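Local coordinates for protein alpha-1,3-glucanase (Bacillus circulans, PDB 5ZRU) that probably hydrolyses alpha-1,3-glucan, being the catalytic unit of a secreted glycoside hydrolase of family 87 that also carries calcium and zinc ions, at residues G473-E478 with V487-I492. Sequence-based numbering, arbitrary orientation.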
# COMPACT_ATOMS: atom_id res chain seq x y z
N GLY A 473 -6.87 14.92 -9.72
CA GLY A 473 -6.41 15.81 -8.68
C GLY A 473 -5.61 15.07 -7.63
O GLY A 473 -5.68 13.85 -7.50
N ALA A 474 -4.78 15.82 -6.90
CA ALA A 474 -4.22 15.26 -5.68
C ALA A 474 -5.35 14.78 -4.77
O ALA A 474 -5.25 13.73 -4.13
CB ALA A 474 -3.34 16.30 -4.97
N ILE A 475 -6.43 15.55 -4.71
CA ILE A 475 -7.72 15.10 -4.20
C ILE A 475 -8.66 15.09 -5.40
O ILE A 475 -8.83 16.12 -6.06
CB ILE A 475 -8.26 16.03 -3.10
CG1 ILE A 475 -7.32 16.06 -1.89
CG2 ILE A 475 -9.68 15.62 -2.69
CD1 ILE A 475 -7.79 17.02 -0.78
N ASP A 476 -9.27 13.93 -5.68
CA ASP A 476 -10.06 13.77 -6.89
C ASP A 476 -11.45 13.26 -6.54
O ASP A 476 -11.60 12.18 -5.95
CB ASP A 476 -9.38 12.82 -7.88
CG ASP A 476 -9.96 12.94 -9.28
OD1 ASP A 476 -10.96 12.25 -9.59
OD2 ASP A 476 -9.43 13.77 -10.05
N LEU A 477 -12.47 14.03 -6.91
CA LEU A 477 -13.85 13.69 -6.63
C LEU A 477 -14.60 13.56 -7.94
O LEU A 477 -14.62 14.49 -8.75
CB LEU A 477 -14.50 14.74 -5.73
CG LEU A 477 -13.71 15.10 -4.46
CD1 LEU A 477 -14.40 16.23 -3.70
CD2 LEU A 477 -13.53 13.88 -3.55
N GLU A 478 -15.25 12.41 -8.13
CA GLU A 478 -15.87 12.07 -9.41
C GLU A 478 -17.29 11.61 -9.13
O GLU A 478 -17.50 10.57 -8.51
CB GLU A 478 -15.07 10.99 -10.12
CG GLU A 478 -15.67 10.53 -11.43
CD GLU A 478 -14.95 9.33 -12.01
OE1 GLU A 478 -13.72 9.41 -12.21
OE2 GLU A 478 -15.61 8.29 -12.22
N VAL A 487 -19.25 15.69 2.56
CA VAL A 487 -17.83 15.41 2.73
C VAL A 487 -17.16 16.69 3.22
O VAL A 487 -17.41 17.77 2.69
CB VAL A 487 -17.16 14.92 1.43
CG1 VAL A 487 -15.75 14.42 1.74
CG2 VAL A 487 -17.97 13.82 0.77
N THR A 488 -16.31 16.55 4.24
CA THR A 488 -15.56 17.67 4.78
C THR A 488 -14.08 17.32 4.78
O THR A 488 -13.71 16.21 5.19
CB THR A 488 -16.01 18.01 6.21
OG1 THR A 488 -17.43 18.22 6.22
CG2 THR A 488 -15.29 19.26 6.73
N PHE A 489 -13.26 18.25 4.30
CA PHE A 489 -11.80 18.16 4.33
C PHE A 489 -11.30 19.28 5.23
O PHE A 489 -11.63 20.45 5.00
CB PHE A 489 -11.19 18.33 2.93
CG PHE A 489 -11.63 17.30 1.95
CD1 PHE A 489 -12.87 17.38 1.35
CD2 PHE A 489 -10.78 16.26 1.60
CE1 PHE A 489 -13.27 16.44 0.43
CE2 PHE A 489 -11.19 15.30 0.69
CZ PHE A 489 -12.43 15.39 0.10
N THR A 490 -10.51 18.94 6.25
CA THR A 490 -10.05 19.96 7.19
C THR A 490 -8.58 19.76 7.51
O THR A 490 -8.15 18.64 7.81
CB THR A 490 -10.89 19.92 8.47
OG1 THR A 490 -12.28 20.07 8.12
CG2 THR A 490 -10.48 21.05 9.41
N ASN A 491 -7.80 20.84 7.46
CA ASN A 491 -6.38 20.79 7.80
C ASN A 491 -5.63 19.84 6.85
O ASN A 491 -5.08 18.82 7.26
CB ASN A 491 -6.18 20.38 9.26
CG ASN A 491 -6.51 21.50 10.23
OD1 ASN A 491 -6.15 22.66 10.01
ND2 ASN A 491 -7.20 21.16 11.31
N ILE A 492 -5.64 20.18 5.57
CA ILE A 492 -4.97 19.38 4.55
C ILE A 492 -3.87 20.23 3.94
O ILE A 492 -4.14 21.35 3.49
CB ILE A 492 -5.92 18.89 3.45
CG1 ILE A 492 -7.23 18.33 4.02
CG2 ILE A 492 -5.20 17.89 2.52
CD1 ILE A 492 -7.10 17.01 4.75
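Phe-489 reaches across the hydrophobic interior to Ile-475 and Leu-477, and no hydrogen bond joins the two segments. Its CB points toward the strand 475-478, and CG lies anti to the carbonyl carbon (chi1 -60°), sending the ring across the core. Along one side of the ring, Phe-489 CD2 meets Ile-475 CD1 at 3.9 Å. One atom further out, Phe-489 CE2 comes within 3.7 Å of Ile-475 CG2, the closest approach between the segments. At the end of the ring, Phe-489 CZ meets two methyls on the same side of it, Ile-475 CG2 and Leu-477 CD2 (4.1 Å), the latter brought there by leucine's branched end. Both aliphatic chains approach obliquely. The two branches of Ile-475 share the work, because CG2 stands anti to the backbone N while CG1 carries CD1 back along the ring; this beta-branched residue suits both an extended strand and a broad apolar contact. Ile-475 CD1 also faces Ile-492 CG2 at 4.3 Å, beyond the corner at Asn-491. On the outer side, Asp-476 OD2 accepts the N-H of Gly-473 (2.8 Å). Phe-489 stacks on Phe-515 and meets Phe-453, nearly parallel, from strands paired with its own; a flat apolar ring can do this and still reach strand 475-478. Without the ring, as with an alanine here, Ile-475 and Leu-477 would probably lose their common partner and a gap would open. Such ladders, stacked from coil to coil inside the helix, where they meet the side chains of another face, are characteristic of the right-handed parallel beta-helix of pectate lyase-like domains, here D2.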